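Local coordinates for galactose mutarotase-like protein (Clostridium acetobutylicum, PDB 3OS7), which probably binds carbohydrate and may interconvert the anomers of sugars, as aldose 1-epimerases do, at residues C20-I32 against G38-V50. Residues are numbered along the deposited sequence; the frame is centred on the assembly and turned at random.
Sequences CIRFAAGGYEALI and GNVVELKDTNKGV
With CG of E29 anti to the backbone N (chi1 -179°) and CG of K44 set between backbone N and carbonyl carbon (chi1 59°), the two side chains lie alongside each other, pointing the same way; E29 OE2 lies 3.9 Å from K44 CE, and the charges stay beyond salt-bridge distance. On the same face, R22 and E42 meet through a water, 2.8 Å from R22 NH1 and 2.8 Å from E42 OE1, while R22 NE forms a salt bridge with E12. L31 CD1 lies over the centre of the R22 guanidinium, 4.0 Å above its plane. Strands 28-32 and 39-45, inclined at 172°, form an antiparallel hairpin within a five-strand meander of the galactose mutarotase-like beta-sandwich fold. E29 and K44 form a hydrogen-bonded pair, K44 N reaching E29 O at 2.8 Å. V41 and E42 both face L31, a beta bulge in strand 39-45: L31 N bonds E42 O, but L31 O receives V41 N, and E42 N finds no acceptor. A30, L43, I32 and V40 line the face turned to strand 151-160; there I32 CD1 packs 3.8 Å from V40 CG2. A water donates to both G26 O and D45 OD2, tying the type I' turn from A25 to Y28 to D45.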
loop_
_atom_site.group_PDB
_atom_site.type_symbol
_atom_site.label_atom_id
_atom_site.label_comp_id
_atom_site.label_asym_id
_atom_site.label_seq_id
_atom_site.Cartn_x
_atom_site.Cartn_y
_atom_site.Cartn_z
ATOM N N CYS A 20 1.715 5.608 -19.869
ATOM C CA CYS A 20 0.851 5.286 -18.745
ATOM C C CYS A 20 -0.286 4.460 -19.317
ATOM O O CYS A 20 -0.495 4.454 -20.547
ATOM C CB CYS A 20 0.369 6.546 -18.063
ATOM S SG CYS A 20 -0.819 7.563 -18.962
ATOM N N ILE A 21 -0.958 3.710 -18.455
ATOM C CA ILE A 21 -2.141 2.961 -18.850
ATOM C C ILE A 21 -3.346 3.445 -18.067
ATOM O O ILE A 21 -3.345 3.414 -16.818
ATOM C CB ILE A 21 -1.971 1.416 -18.642
ATOM C CG1 ILE A 21 -0.690 0.855 -19.274
ATOM C CG2 ILE A 21 -3.236 0.680 -19.132
ATOM C CD1 ILE A 21 -0.675 0.837 -20.771
ATOM N N ARG A 22 -4.361 3.925 -18.787
ATOM C CA ARG A 22 -5.655 4.274 -18.218
ATOM C C ARG A 22 -6.616 3.119 -18.511
ATOM O O ARG A 22 -6.633 2.588 -19.616
ATOM C CB ARG A 22 -6.169 5.528 -18.882
ATOM C CG ARG A 22 -7.084 6.359 -18.071
ATOM C CD ARG A 22 -7.324 7.711 -18.763
ATOM N NE ARG A 22 -6.119 8.522 -18.950
ATOM C CZ ARG A 22 -5.638 9.413 -18.074
ATOM N NH1 ARG A 22 -6.210 9.610 -16.895
ATOM N NH2 ARG A 22 -4.551 10.098 -18.370
ATOM N N PHE A 23 -7.383 2.699 -17.518
ATOM C CA PHE A 23 -8.271 1.543 -17.710
ATOM C C PHE A 23 -9.580 1.750 -16.972
ATOM O O PHE A 23 -9.618 2.417 -15.943
ATOM C CB PHE A 23 -7.566 0.186 -17.407
ATOM C CG PHE A 23 -6.951 0.037 -16.020
ATOM C CD1 PHE A 23 -5.856 0.787 -15.626
ATOM C CD2 PHE A 23 -7.391 -0.967 -15.160
ATOM C CE1 PHE A 23 -5.258 0.588 -14.392
ATOM C CE2 PHE A 23 -6.825 -1.134 -13.897
ATOM C CZ PHE A 23 -5.758 -0.355 -13.511
ATOM N N ALA A 24 -10.648 1.169 -17.520
ATOM C CA ALA A 24 -11.999 1.470 -17.105
ATOM C C ALA A 24 -12.858 0.217 -17.209
ATOM O O ALA A 24 -12.770 -0.530 -18.197
ATOM C CB ALA A 24 -12.577 2.584 -17.995
ATOM N N ALA A 25 -13.683 -0.005 -16.192
ATOM C CA ALA A 25 -14.698 -1.052 -16.250
ATOM C C ALA A 25 -15.692 -0.800 -15.148
ATOM O O ALA A 25 -15.322 -0.284 -14.097
ATOM C CB ALA A 25 -14.050 -2.456 -16.087
ATOM N N GLY A 26 -16.951 -1.104 -15.415
ATOM C CA GLY A 26 -18.007 -1.060 -14.399
ATOM C C GLY A 26 -18.239 0.281 -13.739
ATOM O O GLY A 26 -18.693 0.336 -12.599
ATOM N N GLY A 27 -17.964 1.366 -14.451
ATOM C CA GLY A 27 -18.117 2.707 -13.901
ATOM C C GLY A 27 -16.890 3.286 -13.198
ATOM O O GLY A 27 -16.878 4.472 -12.844
ATOM N N TYR A 28 -15.869 2.461 -12.993
ATOM C CA TYR A 28 -14.601 2.929 -12.428
ATOM C C TYR A 28 -13.581 3.221 -13.535
ATOM O O TYR A 28 -13.653 2.658 -14.619
ATOM C CB TYR A 28 -13.992 1.874 -11.515
ATOM C CG TYR A 28 -14.740 1.595 -10.221
ATOM C CD1 TYR A 28 -15.783 0.657 -10.164
ATOM C CD2 TYR A 28 -14.377 2.243 -9.039
ATOM C CE1 TYR A 28 -16.453 0.396 -8.959
ATOM C CE2 TYR A 28 -15.046 2.002 -7.859
ATOM C CZ TYR A 28 -16.082 1.072 -7.825
ATOM O OH TYR A 28 -16.715 0.833 -6.616
ATOM N N GLU A 29 -12.633 4.102 -13.234
ATOM C CA GLU A 29 -11.502 4.374 -14.092
ATOM C C GLU A 29 -10.242 4.515 -13.224
ATOM O O GLU A 29 -10.293 5.130 -12.139
ATOM C CB GLU A 29 -11.748 5.656 -14.886
ATOM C CG GLU A 29 -10.626 6.021 -15.842
ATOM C CD GLU A 29 -10.929 7.295 -16.615
ATOM O OE1 GLU A 29 -12.119 7.500 -16.966
ATOM O OE2 GLU A 29 -9.969 8.073 -16.846
ATOM N N ALA A 30 -9.144 3.927 -13.681
ATOM C CA ALA A 30 -7.853 3.966 -13.003
ATOM C C ALA A 30 -6.730 4.428 -13.939
ATOM O O ALA A 30 -6.846 4.361 -15.172
ATOM C CB ALA A 30 -7.496 2.623 -12.411
ATOM N N LEU A 31 -5.641 4.854 -13.337
ATOM C CA LEU A 31 -4.453 5.288 -14.087
ATOM C C LEU A 31 -3.240 4.698 -13.389
ATOM O O LEU A 31 -3.055 4.920 -12.203
ATOM C CB LEU A 31 -4.377 6.815 -14.113
ATOM C CG LEU A 31 -3.140 7.425 -14.783
ATOM C CD1 LEU A 31 -3.037 6.963 -16.240
ATOM C CD2 LEU A 31 -3.232 8.952 -14.652
ATOM N N ILE A 32 -2.401 3.975 -14.136
ATOM C CA ILE A 32 -1.214 3.390 -13.612
ATOM C C ILE A 32 0.029 3.922 -14.350
ATOM O O ILE A 32 -0.013 4.170 -15.565
ATOM C CB ILE A 32 -1.274 1.834 -13.647
ATOM C CG1 ILE A 32 -0.139 1.210 -12.820
ATOM C CG2 ILE A 32 -1.258 1.287 -15.092
ATOM C CD1 ILE A 32 -0.306 -0.335 -12.664
ATOM N N GLY A 38 5.035 1.144 -10.864
ATOM C CA GLY A 38 3.734 0.599 -11.287
ATOM C C GLY A 38 2.619 1.156 -10.424
ATOM O O GLY A 38 1.656 0.458 -10.088
ATOM N N ASN A 39 2.725 2.450 -10.107
ATOM C CA ASN A 39 1.830 3.071 -9.138
ATOM C C ASN A 39 0.503 3.414 -9.813
ATOM O O ASN A 39 0.474 4.155 -10.790
ATOM C CB ASN A 39 2.517 4.319 -8.568
ATOM C CG ASN A 39 1.779 4.921 -7.379
ATOM O OD1 ASN A 39 0.542 4.926 -7.335
ATOM N ND2 ASN A 39 2.549 5.498 -6.433
ATOM N N VAL A 40 -0.589 2.862 -9.280
ATOM C CA VAL A 40 -1.939 3.320 -9.560
ATOM C C VAL A 40 -2.227 4.642 -8.792
ATOM O O VAL A 40 -2.444 4.642 -7.587
ATOM C CB VAL A 40 -2.998 2.249 -9.231
ATOM C CG1 VAL A 40 -4.419 2.771 -9.530
ATOM C CG2 VAL A 40 -2.705 0.966 -10.012
ATOM N N VAL A 41 -2.164 5.755 -9.505
ATOM C CA VAL A 41 -2.269 7.092 -8.932
ATOM C C VAL A 41 -3.656 7.677 -8.951
ATOM O O VAL A 41 -3.909 8.698 -8.311
ATOM C CB VAL A 41 -1.309 8.088 -9.628
ATOM C CG1 VAL A 41 0.121 7.655 -9.400
ATOM C CG2 VAL A 41 -1.633 8.290 -11.140
ATOM N N GLU A 42 -4.567 7.026 -9.657
ATOM C CA GLU A 42 -5.950 7.443 -9.698
ATOM C C GLU A 42 -6.892 6.245 -9.751
ATOM O O GLU A 42 -6.635 5.309 -10.465
ATOM C CB GLU A 42 -6.184 8.330 -10.932
ATOM C CG GLU A 42 -7.464 9.128 -10.799
ATOM C CD GLU A 42 -7.624 10.147 -11.902
ATOM O OE1 GLU A 42 -7.531 9.734 -13.073
ATOM O OE2 GLU A 42 -7.828 11.344 -11.585
ATOM N N LEU A 43 -7.957 6.292 -8.951
ATOM C CA LEU A 43 -9.067 5.337 -9.013
ATOM C C LEU A 43 -10.336 6.124 -8.716
ATOM O O LEU A 43 -10.493 6.659 -7.605
ATOM C CB LEU A 43 -8.932 4.238 -7.986
ATOM C CG LEU A 43 -10.109 3.250 -7.957
ATOM C CD1 LEU A 43 -10.251 2.466 -9.300
ATOM C CD2 LEU A 43 -10.005 2.304 -6.774
ATOM N N LYS A 44 -11.191 6.278 -9.717
ATOM C CA LYS A 44 -12.365 7.124 -9.530
ATOM C C LYS A 44 -13.617 6.474 -10.080
ATOM O O LYS A 44 -13.539 5.535 -10.860
ATOM C CB LYS A 44 -12.131 8.495 -10.163
ATOM C CG LYS A 44 -11.846 8.462 -11.634
ATOM C CD LYS A 44 -11.346 9.826 -12.151
ATOM C CE LYS A 44 -11.322 9.820 -13.663
ATOM N NZ LYS A 44 -11.086 11.175 -14.225
ATOM N N ASP A 45 -14.763 6.989 -9.669
ATOM C CA ASP A 45 -16.081 6.637 -10.254
ATOM C C ASP A 45 -16.687 7.978 -10.629
ATOM O O ASP A 45 -17.238 8.672 -9.773
ATOM C CB ASP A 45 -16.949 5.878 -9.229
ATOM C CG ASP A 45 -18.339 5.413 -9.795
ATOM O OD1 ASP A 45 -18.964 6.134 -10.587
ATOM O OD2 ASP A 45 -18.812 4.306 -9.419
ATOM N N THR A 46 -16.543 8.374 -11.888
ATOM C CA THR A 46 -16.902 9.739 -12.274
ATOM C C THR A 46 -18.415 10.001 -12.087
ATOM O O THR A 46 -18.803 11.103 -11.697
ATOM C CB THR A 46 -16.447 10.077 -13.713
ATOM O OG1 THR A 46 -17.024 9.145 -14.624
ATOM C CG2 THR A 46 -14.925 10.006 -13.826
ATOM N N ASN A 47 -19.257 8.990 -12.304
ATOM C CA ASN A 47 -20.705 9.183 -12.130
ATOM C C ASN A 47 -21.113 9.379 -10.664
ATOM O O ASN A 47 -22.129 9.995 -10.388
ATOM C CB ASN A 47 -21.498 8.014 -12.725
ATOM C CG ASN A 47 -21.503 8.019 -14.260
ATOM O OD1 ASN A 47 -21.260 9.050 -14.907
ATOM N ND2 ASN A 47 -21.780 6.858 -14.846
ATOM N N LYS A 48 -20.339 8.836 -9.725
ATOM C CA LYS A 48 -20.598 9.081 -8.304
ATOM C C LYS A 48 -19.858 10.309 -7.796
ATOM O O LYS A 48 -20.101 10.759 -6.689
ATOM C CB LYS A 48 -20.226 7.857 -7.469
ATOM C CG LYS A 48 -21.108 6.652 -7.718
ATOM C CD LYS A 48 -20.765 5.547 -6.739
ATOM C CE LYS A 48 -21.585 4.287 -6.993
ATOM N NZ LYS A 48 -21.382 3.285 -5.890
ATOM N N GLY A 49 -18.948 10.840 -8.603
ATOM C CA GLY A 49 -18.134 11.965 -8.207
ATOM C C GLY A 49 -17.085 11.623 -7.157
ATOM O O GLY A 49 -16.686 12.493 -6.371
ATOM N N VAL A 50 -16.639 10.370 -7.129
ATOM C CA VAL A 50 -15.718 9.913 -6.084
ATOM C C VAL A 50 -14.360 9.681 -6.716
ATOM O O VAL A 50 -14.273 9.053 -7.792
ATOM C CB VAL A 50 -16.204 8.638 -5.396
ATOM C CG1 VAL A 50 -15.122 8.061 -4.477
ATOM C CG2 VAL A 50 -17.503 8.912 -4.614
HETATM O O HOH W 1 -6.016 11.445 -14.728
HETATM O O HOH W 2 -19.693 1.925 -10.559
HETATM O O HOH W 3 -15.227 6.628 -13.671
HETATM O O HOH W 4 -18.673 6.497 -13.804
#